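Local structure of kinesin-like protein Nod (Drosophila melanogaster, 3DC4) at residues D52-L56 with F65-F69; Q75-Y79 with L125-A131; L132-F136 with L189-L195; L167-H173 with L201-R207. The protein hydrolyses ATP and binds microtubules through its kinesin motor domain, the part described here, and is required for meiotic segregation of non-exchange chromosomes. All coordinates share one frame; numbering follows the deposited sequence.

Contact 1: residues D52-L56 with F65-F69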
loop_
_atom_site.group_PDB
_atom_site.type_symbol
_atom_site.label_atom_id
_atom_site.label_comp_id
_atom_site.label_asym_id
_atom_site.label_seq_id
_atom_site.Cartn_x
_atom_site.Cartn_y
_atom_site.Cartn_z
ATOM N N ASP A 52 -16.238 -13.792 12.803
ATOM C CA ASP A 52 -15.698 -12.632 13.480
ATOM C C ASP A 52 -15.536 -11.432 12.558
ATOM O O ASP A 52 -15.004 -10.411 12.971
ATOM C CB ASP A 52 -14.344 -12.995 14.095
ATOM C CG ASP A 52 -13.346 -13.479 13.054
ATOM O OD1 ASP A 52 -13.682 -13.464 11.850
ATOM O OD2 ASP A 52 -12.223 -13.842 13.443
ATOM N N GLY A 53 -15.997 -11.558 11.315
ATOM C CA GLY A 53 -15.881 -10.468 10.360
ATOM C C GLY A 53 -14.503 -10.394 9.721
ATOM O O GLY A 53 -14.198 -9.453 8.997
ATOM N N LYS A 54 -13.670 -11.393 9.980
ATOM C CA LYS A 54 -12.317 -11.412 9.436
ATOM C C LYS A 54 -12.049 -12.665 8.622
ATOM O O LYS A 54 -10.914 -12.917 8.208
ATOM C CB LYS A 54 -11.314 -11.368 10.577
ATOM C CG LYS A 54 -11.500 -10.213 11.539
ATOM C CD LYS A 54 -10.538 -10.364 12.684
ATOM C CE LYS A 54 -10.631 -9.203 13.661
ATOM N NZ LYS A 54 -9.701 -9.448 14.806
ATOM N N SER A 55 -13.103 -13.437 8.400
ATOM C CA SER A 55 -13.003 -14.707 7.703
ATOM C C SER A 55 -13.810 -14.809 6.431
ATOM O O SER A 55 -14.834 -14.150 6.259
ATOM C CB SER A 55 -13.457 -15.828 8.638
ATOM O OG SER A 55 -12.859 -15.686 9.913
ATOM N N LEU A 56 -13.354 -15.686 5.549
ATOM C CA LEU A 56 -14.050 -15.913 4.300
ATOM C C LEU A 56 -13.747 -17.310 3.809
ATOM O O LEU A 56 -12.757 -17.924 4.212
ATOM C CB LEU A 56 -13.637 -14.885 3.240
ATOM C CG LEU A 56 -12.158 -14.767 2.887
ATOM C CD1 LEU A 56 -12.046 -14.293 1.450
ATOM C CD2 LEU A 56 -11.450 -13.814 3.834
ATOM N N PHE A 65 -8.004 -13.419 8.253
ATOM C CA PHE A 65 -7.085 -12.294 8.259
ATOM C C PHE A 65 -7.482 -11.298 9.336
ATOM O O PHE A 65 -8.161 -11.656 10.293
ATOM C CB PHE A 65 -7.092 -11.635 6.893
ATOM C CG PHE A 65 -6.785 -12.587 5.783
ATOM C CD1 PHE A 65 -5.581 -13.278 5.769
ATOM C CD2 PHE A 65 -7.707 -12.824 4.776
ATOM C CE1 PHE A 65 -5.297 -14.198 4.767
ATOM C CE2 PHE A 65 -7.431 -13.746 3.767
ATOM C CZ PHE A 65 -6.224 -14.430 3.767
ATOM N N ASP A 66 -7.054 -10.051 9.190
ATOM C CA ASP A 66 -7.389 -9.033 10.177
ATOM C C ASP A 66 -8.643 -8.275 9.789
ATOM O O ASP A 66 -9.303 -7.678 10.638
ATOM C CB ASP A 66 -6.243 -8.044 10.328
ATOM C CG ASP A 66 -4.991 -8.700 10.864
ATOM O OD1 ASP A 66 -3.994 -8.778 10.117
ATOM O OD2 ASP A 66 -5.010 -9.156 12.026
ATOM N N HIS A 67 -8.958 -8.295 8.496
ATOM C CA HIS A 67 -10.126 -7.601 7.963
ATOM C C HIS A 67 -10.624 -8.325 6.724
ATOM O O HIS A 67 -9.830 -8.716 5.879
ATOM C CB HIS A 67 -9.761 -6.167 7.553
ATOM C CG HIS A 67 -9.249 -5.319 8.675
ATOM N ND1 HIS A 67 -10.071 -4.817 9.661
ATOM C CD2 HIS A 67 -7.998 -4.890 8.973
ATOM C CE1 HIS A 67 -9.349 -4.116 10.518
ATOM N NE2 HIS A 67 -8.089 -4.144 10.124
ATOM N N ALA A 68 -11.933 -8.518 6.625
ATOM C CA ALA A 68 -12.523 -9.153 5.450
ATOM C C ALA A 68 -13.685 -8.243 5.052
ATOM O O ALA A 68 -14.735 -8.235 5.705
ATOM C CB ALA A 68 -13.019 -10.566 5.777
ATOM N N PHE A 69 -13.480 -7.471 3.986
ATOM C CA PHE A 69 -14.466 -6.510 3.501
ATOM C C PHE A 69 -15.269 -6.985 2.295
ATOM O O PHE A 69 -14.708 -7.239 1.228
ATOM C CB PHE A 69 -13.776 -5.195 3.110
ATOM C CG PHE A 69 -12.942 -4.581 4.204
ATOM C CD1 PHE A 69 -13.532 -4.127 5.381
ATOM C CD2 PHE A 69 -11.566 -4.425 4.040
ATOM C CE1 PHE A 69 -12.766 -3.523 6.376
ATOM C CE2 PHE A 69 -10.790 -3.820 5.032
ATOM C CZ PHE A 69 -11.390 -3.370 6.201
HETATM O O HOH W 1 -13.767 -6.786 8.754
HETATM O O HOH W 2 -6.874 -9.625 13.868
#
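Lys-54 runs along the backbone of Phe-65 and Asp-66, its chain extended beyond CG. With CG anti to the carbonyl carbon (chi1 -54°), the chain beyond CB passes the carbonyl oxygens of these two residues. CB sits 3.2 Å from Phe-65 O, and CG lies 3.5 Å from Asp-66 O; CD stays close to both oxygens, and CE is still 3.6 Å from Asp-66 O. At the tip, NZ reaches the carboxylate of Asp-66 only through a water, which accepts from NZ and donates to Asp-66 OD2. The other oxygen, Asp-66 OD1, is held by a salt bridge from Lys-333 and by Ile-26 N.

Here the small antiparallel sheet of strands 45-46, 55-58 and 61-64 meets strand 67-69, which pairs in parallel with strand 23-30 of the kinesin core sheet. An Asx turn leads in, with Lys-54 N donating to Asp-52 OD1 at 2.8 Å. Phe-65 N then donates to Lys-54 O over 3.0 Å in an almost straight bond (178°), whereas the bond from Ala-68 N to Gly-53 O is weak. On the buried side, Leu-56 CD2 rests 4.0 Å from Phe-65 CD2 and 4.1 Å from Ala-68 CB.

Contact 2: residues Q75-Y79 with L125-A131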
loop_
_atom_site.group_PDB
_atom_site.type_symbol
_atom_site.label_atom_id
_atom_site.label_comp_id
_atom_site.label_asym_id
_atom_site.label_seq_id
_atom_site.Cartn_x
_atom_site.Cartn_y
_atom_site.Cartn_z
ATOM N N GLN A 75 -15.668 3.185 0.696
ATOM C CA GLN A 75 -14.295 3.667 0.788
ATOM C C GLN A 75 -14.054 4.231 2.183
ATOM O O GLN A 75 -13.028 3.958 2.804
ATOM C CB GLN A 75 -14.052 4.774 -0.247
ATOM C CG GLN A 75 -14.050 4.335 -1.710
ATOM C CD GLN A 75 -12.782 3.582 -2.093
ATOM O OE1 GLN A 75 -12.392 2.628 -1.429
ATOM N NE2 GLN A 75 -12.146 4.004 -3.173
ATOM N N ASP A 76 -15.006 5.022 2.671
ATOM C CA ASP A 76 -14.897 5.629 3.992
ATOM C C ASP A 76 -14.681 4.582 5.078
ATOM O O ASP A 76 -13.761 4.700 5.892
ATOM C CB ASP A 76 -16.150 6.455 4.307
ATOM C CG ASP A 76 -16.187 6.933 5.747
ATOM O OD1 ASP A 76 -16.897 6.317 6.568
ATOM O OD2 ASP A 76 -15.497 7.920 6.066
ATOM N N GLU A 77 -15.524 3.556 5.091
ATOM C CA GLU A 77 -15.395 2.502 6.088
ATOM C C GLU A 77 -14.063 1.782 5.991
ATOM O O GLU A 77 -13.384 1.568 6.992
ATOM C CB GLU A 77 -16.521 1.476 5.940
ATOM C CG GLU A 77 -17.684 1.703 6.882
ATOM C CD GLU A 77 -17.237 1.790 8.334
ATOM O OE1 GLU A 77 -16.639 0.813 8.844
ATOM O OE2 GLU A 77 -17.482 2.842 8.965
ATOM N N MET A 78 -13.698 1.391 4.777
ATOM C CA MET A 78 -12.447 0.689 4.557
ATOM C C MET A 78 -11.262 1.521 5.038
ATOM O O MET A 78 -10.370 1.009 5.714
ATOM C CB MET A 78 -12.305 0.346 3.072
ATOM C CG MET A 78 -11.048 -0.441 2.728
ATOM S SD MET A 78 -9.671 0.621 2.221
ATOM C CE MET A 78 -8.603 0.577 3.640
ATOM N N TYR A 79 -11.266 2.806 4.703
ATOM C CA TYR A 79 -10.187 3.707 5.109
ATOM C C TYR A 79 -10.162 3.865 6.633
ATOM O O TYR A 79 -9.115 3.760 7.262
ATOM C CB TYR A 79 -10.367 5.082 4.446
ATOM C CG TYR A 79 -9.497 6.159 5.058
ATOM C CD1 TYR A 79 -8.126 6.207 4.803
ATOM C CD2 TYR A 79 -10.028 7.078 5.961
ATOM C CE1 TYR A 79 -7.307 7.135 5.440
ATOM C CE2 TYR A 79 -9.212 8.012 6.606
ATOM C CZ TYR A 79 -7.853 8.028 6.341
ATOM O OH TYR A 79 -7.035 8.906 7.004
ATOM N N LEU A 125 -13.678 8.455 -3.467
ATOM C CA LEU A 125 -12.306 8.849 -3.167
ATOM C C LEU A 125 -11.626 7.727 -2.394
ATOM O O LEU A 125 -12.212 7.162 -1.465
ATOM C CB LEU A 125 -12.296 10.135 -2.342
ATOM C CG LEU A 125 -12.719 11.389 -3.113
ATOM C CD1 LEU A 125 -12.900 12.546 -2.142
ATOM C CD2 LEU A 125 -11.661 11.720 -4.165
ATOM N N GLY A 126 -10.386 7.433 -2.775
ATOM C CA GLY A 126 -9.633 6.363 -2.149
ATOM C C GLY A 126 -8.766 6.702 -0.949
ATOM O O GLY A 126 -8.870 7.780 -0.350
ATOM N N ILE A 127 -7.887 5.766 -0.605
ATOM C CA ILE A 127 -7.012 5.921 0.548
ATOM C C ILE A 127 -6.085 7.123 0.521
ATOM O O ILE A 127 -5.991 7.822 1.519
ATOM C CB ILE A 127 -6.180 4.644 0.768
ATOM C CG1 ILE A 127 -7.109 3.535 1.261
ATOM C CG2 ILE A 127 -5.061 4.905 1.765
ATOM C CD1 ILE A 127 -6.460 2.160 1.363
ATOM N N LEU A 128 -5.407 7.370 -0.597
ATOM C CA LEU A 128 -4.484 8.499 -0.680
ATOM C C LEU A 128 -5.091 9.844 -0.298
ATOM O O LEU A 128 -4.614 10.503 0.625
ATOM C CB LEU A 128 -3.887 8.607 -2.088
ATOM C CG LEU A 128 -2.483 8.043 -2.314
ATOM C CD1 LEU A 128 -2.118 8.143 -3.801
ATOM C CD2 LEU A 128 -1.467 8.822 -1.475
ATOM N N PRO A 129 -6.159 10.268 -0.993
ATOM C CA PRO A 129 -6.755 11.560 -0.645
ATOM C C PRO A 129 -7.324 11.627 0.769
ATOM O O PRO A 129 -7.275 12.679 1.399
ATOM C CB PRO A 129 -7.818 11.754 -1.729
ATOM C CG PRO A 129 -8.230 10.345 -2.047
ATOM C CD PRO A 129 -6.916 9.606 -2.073
ATOM N N ARG A 130 -7.853 10.517 1.273
ATOM C CA ARG A 130 -8.414 10.516 2.620
ATOM C C ARG A 130 -7.314 10.624 3.663
ATOM O O ARG A 130 -7.446 11.353 4.650
ATOM C CB ARG A 130 -9.238 9.251 2.861
ATOM C CG ARG A 130 -10.431 9.124 1.928
ATOM C CD ARG A 130 -11.244 7.874 2.196
ATOM N NE ARG A 130 -12.319 7.768 1.219
ATOM C CZ ARG A 130 -13.504 8.356 1.345
ATOM N NH1 ARG A 130 -13.775 9.079 2.423
ATOM N NH2 ARG A 130 -14.406 8.256 0.372
ATOM N N ALA A 131 -6.225 9.899 3.441
ATOM C CA ALA A 131 -5.104 9.928 4.370
ATOM C C ALA A 131 -4.505 11.326 4.431
ATOM O O ALA A 131 -4.270 11.861 5.509
ATOM C CB ALA A 131 -4.050 8.942 3.937
HETATM O O HOH W 3 -13.168 8.494 5.588
#
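Arg-130 of helix 127-141 lies across Gln-75 and Asp-76 in the first turn of helix 75-82, joining two helices of the kinesin motor's P-loop NTPase fold. The short segments cross at -69°, their axes 10.4 Å apart.

Hydrogen bonds fix the guanidinium group from its own segment: NE of Arg-130 donates to Leu-125 O at 2.8 Å, approaching from above the carbonyl plane, and NH2 adds a weak second bond to that oxygen. So held, the group lays one face on the backbone of the other helix, with Asp-76 N 3.9 Å above its plane. With an alanine here, Leu-125 O would probably lack both donors and the backbone at Asp-76 its flat cover. Asp-76 OD2, 4.2 Å from Arg-130 NH1, is close enough for probable charge attraction, but no N-H points at it. The amide of Gln-75 turns elsewhere, OE1 to Arg-29 of the ADP pocket and NE2 to the carbonyls of Tyr-110 and His-124.

Among aliphatic contacts, Arg-130 CB makes a CH-pi contact 3.6 Å from the centroid of the Tyr-79 ring, 4° off the normal. Deeper in, the bent chain of Met-78 crosses Ile-127 at about a right angle, bringing CE to 3.5 Å from Ile-127 CD1.

Contact 3: residues L132-F136 with L189-L195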
loop_
_atom_site.group_PDB
_atom_site.type_symbol
_atom_site.label_atom_id
_atom_site.label_comp_id
_atom_site.label_asym_id
_atom_site.label_seq_id
_atom_site.Cartn_x
_atom_site.Cartn_y
_atom_site.Cartn_z
ATOM N N LEU A 132 -4.254 11.913 3.267
ATOM C CA LEU A 132 -3.668 13.247 3.218
ATOM C C LEU A 132 -4.553 14.241 3.965
ATOM O O LEU A 132 -4.059 15.121 4.674
ATOM C CB LEU A 132 -3.482 13.690 1.764
ATOM C CG LEU A 132 -2.840 15.071 1.575
ATOM C CD1 LEU A 132 -1.424 15.065 2.159
ATOM C CD2 LEU A 132 -2.792 15.404 0.083
ATOM N N GLY A 133 -5.866 14.092 3.807
ATOM C CA GLY A 133 -6.798 14.972 4.489
ATOM C C GLY A 133 -6.628 14.924 5.999
ATOM O O GLY A 133 -6.539 15.968 6.638
ATOM N N ASP A 134 -6.573 13.722 6.570
ATOM C CA ASP A 134 -6.412 13.578 8.016
ATOM C C ASP A 134 -5.021 13.989 8.498
ATOM O O ASP A 134 -4.853 14.408 9.643
ATOM C CB ASP A 134 -6.717 12.136 8.450
ATOM C CG ASP A 134 -8.211 11.823 8.431
ATOM O OD1 ASP A 134 -8.989 12.610 9.016
ATOM O OD2 ASP A 134 -8.611 10.794 7.840
ATOM N N ILE A 135 -4.027 13.859 7.626
ATOM C CA ILE A 135 -2.665 14.247 7.966
ATOM C C ILE A 135 -2.620 15.766 8.125
ATOM O O ILE A 135 -2.096 16.274 9.117
ATOM C CB ILE A 135 -1.680 13.811 6.868
ATOM C CG1 ILE A 135 -1.525 12.286 6.899
ATOM C CG2 ILE A 135 -0.322 14.489 7.063
ATOM C CD1 ILE A 135 -0.751 11.731 5.727
ATOM N N PHE A 136 -3.182 16.487 7.160
ATOM C CA PHE A 136 -3.195 17.944 7.225
ATOM C C PHE A 136 -3.939 18.409 8.471
ATOM O O PHE A 136 -3.463 19.273 9.209
ATOM C CB PHE A 136 -3.881 18.553 5.992
ATOM C CG PHE A 136 -3.048 18.523 4.731
ATOM C CD1 PHE A 136 -1.668 18.699 4.773
ATOM C CD2 PHE A 136 -3.661 18.385 3.490
ATOM C CE1 PHE A 136 -0.915 18.738 3.598
ATOM C CE2 PHE A 136 -2.916 18.423 2.310
ATOM C CZ PHE A 136 -1.543 18.601 2.364
ATOM N N LEU A 189 3.156 19.503 -0.552
ATOM C CA LEU A 189 1.720 19.272 -0.453
ATOM C C LEU A 189 1.144 20.206 0.599
ATOM O O LEU A 189 1.563 20.189 1.758
ATOM C CB LEU A 189 1.410 17.824 -0.064
ATOM C CG LEU A 189 1.700 16.745 -1.110
ATOM C CD1 LEU A 189 1.133 15.418 -0.621
ATOM C CD2 LEU A 189 1.073 17.130 -2.444
ATOM N N HIS A 190 0.187 21.029 0.186
ATOM C CA HIS A 190 -0.457 21.975 1.091
ATOM C C HIS A 190 -1.971 21.804 1.062
ATOM O O HIS A 190 -2.673 22.310 1.935
ATOM C CB HIS A 190 -0.088 23.410 0.697
ATOM C CG HIS A 190 1.368 23.722 0.850
ATOM N ND1 HIS A 190 1.969 23.894 2.078
ATOM C CD2 HIS A 190 2.348 23.872 -0.071
ATOM C CE1 HIS A 190 3.256 24.136 1.907
ATOM N NE2 HIS A 190 3.513 24.127 0.611
ATOM N N SER A 191 -2.462 21.085 0.056
ATOM C CA SER A 191 -3.895 20.851 -0.094
ATOM C C SER A 191 -4.158 19.713 -1.076
ATOM O O SER A 191 -3.244 19.234 -1.745
ATOM C CB SER A 191 -4.577 22.112 -0.617
ATOM O OG SER A 191 -4.190 22.351 -1.959
ATOM N N GLN A 192 -5.417 19.301 -1.174
ATOM C CA GLN A 192 -5.805 18.227 -2.079
ATOM C C GLN A 192 -5.448 18.562 -3.519
ATOM O O GLN A 192 -5.118 17.676 -4.311
ATOM C CB GLN A 192 -7.310 17.965 -1.977
ATOM C CG GLN A 192 -7.758 17.302 -0.677
ATOM C CD GLN A 192 -7.185 15.902 -0.510
ATOM O OE1 GLN A 192 -7.206 15.093 -1.436
ATOM N NE2 GLN A 192 -6.683 15.609 0.679
ATOM N N ALA A 193 -5.520 19.845 -3.854
ATOM C CA ALA A 193 -5.202 20.291 -5.203
ATOM C C ALA A 193 -3.786 19.864 -5.575
ATOM O O ALA A 193 -3.541 19.408 -6.690
ATOM C CB ALA A 193 -5.331 21.810 -5.296
ATOM N N ASP A 194 -2.854 20.008 -4.637
ATOM C CA ASP A 194 -1.471 19.631 -4.895
ATOM C C ASP A 194 -1.358 18.131 -5.144
ATOM O O ASP A 194 -0.594 17.691 -6.003
ATOM C CB ASP A 194 -0.580 20.040 -3.718
ATOM C CG ASP A 194 -0.476 21.546 -3.565
ATOM O OD1 ASP A 194 -0.326 22.229 -4.598
ATOM O OD2 ASP A 194 -0.534 22.044 -2.425
ATOM N N LEU A 195 -2.127 17.348 -4.395
ATOM C CA LEU A 195 -2.111 15.900 -4.567
ATOM C C LEU A 195 -2.600 15.603 -5.974
ATOM O O LEU A 195 -2.047 14.765 -6.674
ATOM C CB LEU A 195 -3.034 15.231 -3.547
ATOM C CG LEU A 195 -3.270 13.722 -3.710
ATOM C CD1 LEU A 195 -1.940 12.966 -3.609
ATOM C CD2 LEU A 195 -4.227 13.257 -2.613
#
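The backbone N-H groups of His-190 and Ser-191, which lie beside the ring of Phe-136, are both drawn to one oxygen, Asp-194 OD2. His-190 N makes the sounder bond, at 2.9 Å and 147°, meeting the carboxylate on its anti side; the bond from Ser-191 N is weak. Ser-191 is the N-cap of helix 192-204, and the weak bond from its N-H to the side chain three residues on corresponds to one half of a capping box. These bonds tie the turn at 190-191 to the first turn of the helix.

Phe-136 comes to that turn with the outer end of its ring. CZ lies 3.5 Å from His-190 C, and CE1 approaches Leu-189 O at 3.4 Å, the oxygen standing at the ring edge. One face is partly covered by His-190 O, displaced toward the rim, and the opposite face by Leu-132 CD1 from one helical turn earlier. A serine replacing Phe-136 would probably open a gap between these layers and leave Leu-132 CD1 without the ring it rests on.

Leu-132 itself, with CG anti to its backbone N (chi1 -179°), splits its methyls between two partners: CD1 is 3.8 Å from Leu-189 CD1, and CD2 is 3.6 Å from Leu-195 CB. The bent chain of Gln-192 runs past Leu-132 in the opposite direction, with NE2 near Gly-133 N and weakly bonded to Pro-129 O. Leu-132, Phe-136 and Leu-189 all also touch Val-152 of strand 151-160, so the arrangement is that of a capped helix start wedged against a second helix at the central sheet of the kinesin motor domain.

Contact 4: residues L167-H173 with L201-R207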
loop_
_atom_site.group_PDB
_atom_site.type_symbol
_atom_site.label_atom_id
_atom_site.label_comp_id
_atom_site.label_asym_id
_atom_site.label_seq_id
_atom_site.Cartn_x
_atom_site.Cartn_y
_atom_site.Cartn_z
ATOM N N LEU A 167 8.631 9.411 -11.394
ATOM C CA LEU A 167 7.585 10.037 -12.201
ATOM C C LEU A 167 7.370 11.530 -11.978
ATOM O O LEU A 167 6.564 12.145 -12.672
ATOM C CB LEU A 167 6.256 9.304 -11.985
ATOM C CG LEU A 167 6.015 8.019 -12.788
ATOM C CD1 LEU A 167 7.208 7.109 -12.710
ATOM C CD2 LEU A 167 4.759 7.332 -12.280
ATOM N N LEU A 168 8.080 12.115 -11.020
ATOM C CA LEU A 168 7.924 13.541 -10.743
ATOM C C LEU A 168 9.183 14.342 -11.092
ATOM O O LEU A 168 9.229 15.553 -10.882
ATOM C CB LEU A 168 7.551 13.752 -9.265
ATOM C CG LEU A 168 6.227 13.140 -8.776
ATOM C CD1 LEU A 168 6.101 13.306 -7.261
ATOM C CD2 LEU A 168 5.055 13.811 -9.477
ATOM N N GLY A 169 10.194 13.661 -11.624
ATOM C CA GLY A 169 11.428 14.332 -11.995
ATOM C C GLY A 169 11.437 14.744 -13.454
ATOM O O GLY A 169 10.412 14.661 -14.134
ATOM N N SER A 170 12.596 15.194 -13.937
ATOM C CA SER A 170 12.746 15.629 -15.326
ATOM C C SER A 170 12.988 14.461 -16.276
ATOM O O SER A 170 12.846 14.599 -17.493
ATOM C CB SER A 170 13.902 16.622 -15.444
ATOM O OG SER A 170 13.622 17.817 -14.737
ATOM N N THR A 171 13.358 13.316 -15.717
ATOM C CA THR A 171 13.617 12.131 -16.523
ATOM C C THR A 171 12.790 10.951 -16.021
ATOM O O THR A 171 13.336 9.968 -15.522
ATOM C CB THR A 171 15.116 11.757 -16.489
ATOM O OG1 THR A 171 15.551 11.631 -15.130
ATOM C CG2 THR A 171 15.947 12.826 -17.182
ATOM N N PRO A 172 11.456 11.033 -16.164
ATOM C CA PRO A 172 10.545 9.973 -15.723
ATOM C C PRO A 172 10.702 8.662 -16.488
ATOM O O PRO A 172 10.181 7.627 -16.074
ATOM C CB PRO A 172 9.169 10.602 -15.927
ATOM C CG PRO A 172 9.379 11.458 -17.132
ATOM C CD PRO A 172 10.707 12.118 -16.826
ATOM N N HIS A 173 11.422 8.709 -17.605
ATOM C CA HIS A 173 11.634 7.519 -18.416
ATOM C C HIS A 173 13.066 7.011 -18.317
ATOM O O HIS A 173 13.537 6.277 -19.183
ATOM C CB HIS A 173 11.272 7.810 -19.875
ATOM C CG HIS A 173 9.809 8.048 -20.094
ATOM N ND1 HIS A 173 8.852 7.099 -19.806
ATOM C CD2 HIS A 173 9.141 9.123 -20.575
ATOM C CE1 HIS A 173 7.656 7.580 -20.101
ATOM N NE2 HIS A 173 7.803 8.806 -20.569
ATOM N N LEU A 201 0.400 14.555 -12.933
ATOM C CA LEU A 201 1.733 14.642 -13.518
ATOM C C LEU A 201 2.355 13.257 -13.623
ATOM O O LEU A 201 2.870 12.871 -14.675
ATOM C CB LEU A 201 2.626 15.541 -12.661
ATOM C CG LEU A 201 4.108 15.614 -13.042
ATOM C CD1 LEU A 201 4.265 16.293 -14.397
ATOM C CD2 LEU A 201 4.864 16.381 -11.973
ATOM N N GLY A 202 2.304 12.514 -12.525
ATOM C CA GLY A 202 2.872 11.181 -12.511
ATOM C C GLY A 202 2.192 10.240 -13.487
ATOM O O GLY A 202 2.850 9.438 -14.152
ATOM N N THR A 203 0.872 10.340 -13.581
ATOM C CA THR A 203 0.110 9.484 -14.479
ATOM C C THR A 203 0.495 9.713 -15.934
ATOM O O THR A 203 0.607 8.765 -16.708
ATOM C CB THR A 203 -1.393 9.721 -14.317
ATOM O OG1 THR A 203 -1.765 9.464 -12.960
ATOM C CG2 THR A 203 -2.181 8.792 -15.230
ATOM N N ARG A 204 0.698 10.972 -16.307
ATOM C CA ARG A 204 1.076 11.287 -17.676
ATOM C C ARG A 204 2.465 10.741 -17.994
ATOM O O ARG A 204 2.671 10.148 -19.049
ATOM C CB ARG A 204 1.052 12.799 -17.920
ATOM C CG ARG A 204 -0.324 13.434 -17.769
ATOM C CD ARG A 204 -0.418 14.735 -18.557
ATOM N NE ARG A 204 0.490 15.769 -18.064
ATOM C CZ ARG A 204 0.230 16.570 -17.035
ATOM N NH1 ARG A 204 -0.917 16.463 -16.381
ATOM N NH2 ARG A 204 1.116 17.485 -16.665
ATOM N N ASN A 205 3.410 10.931 -17.078
ATOM C CA ASN A 205 4.775 10.458 -17.291
ATOM C C ASN A 205 4.921 8.957 -17.074
ATOM O O ASN A 205 6.035 8.431 -17.067
ATOM C CB ASN A 205 5.752 11.190 -16.367
ATOM C CG ASN A 205 5.787 12.687 -16.618
ATOM O OD1 ASN A 205 5.799 13.136 -17.765
ATOM N ND2 ASN A 205 5.814 13.465 -15.543
ATOM N N ARG A 206 3.798 8.270 -16.903
ATOM C CA ARG A 206 3.825 6.831 -16.687
ATOM C C ARG A 206 3.632 6.085 -18.003
ATOM O O ARG A 206 2.767 6.437 -18.803
ATOM C CB ARG A 206 2.733 6.435 -15.696
ATOM C CG ARG A 206 2.816 4.997 -15.251
ATOM C CD ARG A 206 1.857 4.730 -14.109
ATOM N NE ARG A 206 1.951 3.350 -13.653
ATOM C CZ ARG A 206 1.219 2.838 -12.672
ATOM N NH1 ARG A 206 0.331 3.594 -12.041
ATOM N NH2 ARG A 206 1.381 1.571 -12.322
ATOM N N ARG A 207 4.446 5.056 -18.216
ATOM C CA ARG A 207 4.380 4.262 -19.439
ATOM C C ARG A 207 3.414 3.091 -19.296
ATOM O O ARG A 207 2.500 2.930 -20.106
ATOM C CB ARG A 207 5.774 3.741 -19.798
ATOM C CG ARG A 207 6.353 2.770 -18.784
ATOM C CD ARG A 207 7.779 2.390 -19.141
ATOM N NE ARG A 207 8.704 3.505 -18.960
ATOM C CZ ARG A 207 8.969 4.070 -17.786
ATOM N NH1 ARG A 207 8.381 3.624 -16.685
ATOM N NH2 ARG A 207 9.822 5.081 -17.713
#
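Asn-205 ties the end of helix 192-204 to the loop 167-173 by a hydrogen bond to Leu-167. Asn-205 ND2 donates to Leu-167 O at 3.2 Å and 160°, with the acceptor near the plane of the amide. Further along, Arg-207 NH2 makes a weak bond of 3.0 Å to Pro-172 O, and the same nitrogen lies 3.1 Å from His-173 ND1 near the plane of the imidazole. The ring and guanidinium planes stand 80° apart. Arg-207 gets there by a bend at chi3 (70°), and its stronger partner is Glu-158, bound through NH1 in a salt bridge; a cation-pi contact with Phe-165 adds to this.

Asn-205 is the first residue to leave the helix, and the chain continues from Arg-207 into an unmodelled stretch that probably belongs to the first switch region, as in other kinesins. Arg-206 points away from the loop 167-173: NE forms a salt bridge with Glu-158 and NH2 a hydrogen bond with Ser-220, and its side chain lies near the magnesium ion.

Van der Waals packing fills in between the polar bonds. The absence of a side chain at Gly-202 lets Leu-167 lie directly on its backbone, Leu-167 CB 3.9 Å from Gly-202 CA and Leu-167 CD2 3.4 Å from Gly-202 O. Leu-168 CD2 meets Leu-201 CD2 at 3.6 Å, next to Leu-187. At the outer end the proline ring covers the asparagine stem, with Pro-172 CB 3.5 Å from Asn-205 CB, while His-173 CE1 approaches Asn-205 O at 3.5 Å.

In the fold
Contact 2 is the buried one; contacts 1, 3 and 4 are each partly buried and lie farther from the chain's centre, with 1 and 4 on opposite sides of it. Contacts 2 and 3 use successive turns of helix 127-141 and touch through the bond of Tyr-79 OH to Asp-134 OD2. Contacts 3 and 4 take the start and the end of helix 192-204. Chemistry follows place: contact 1 pairs backbones at a sheet edge and bridges charges by water, contact 2 rests on arginine and aromatic packing, contact 3 has no hydrogen bond between its segments, and contact 4 mixes side-chain-to-carbonyl bonds with leucine packing. Gln-75 and Arg-206 lie near the bound ADP; contact 3 does not.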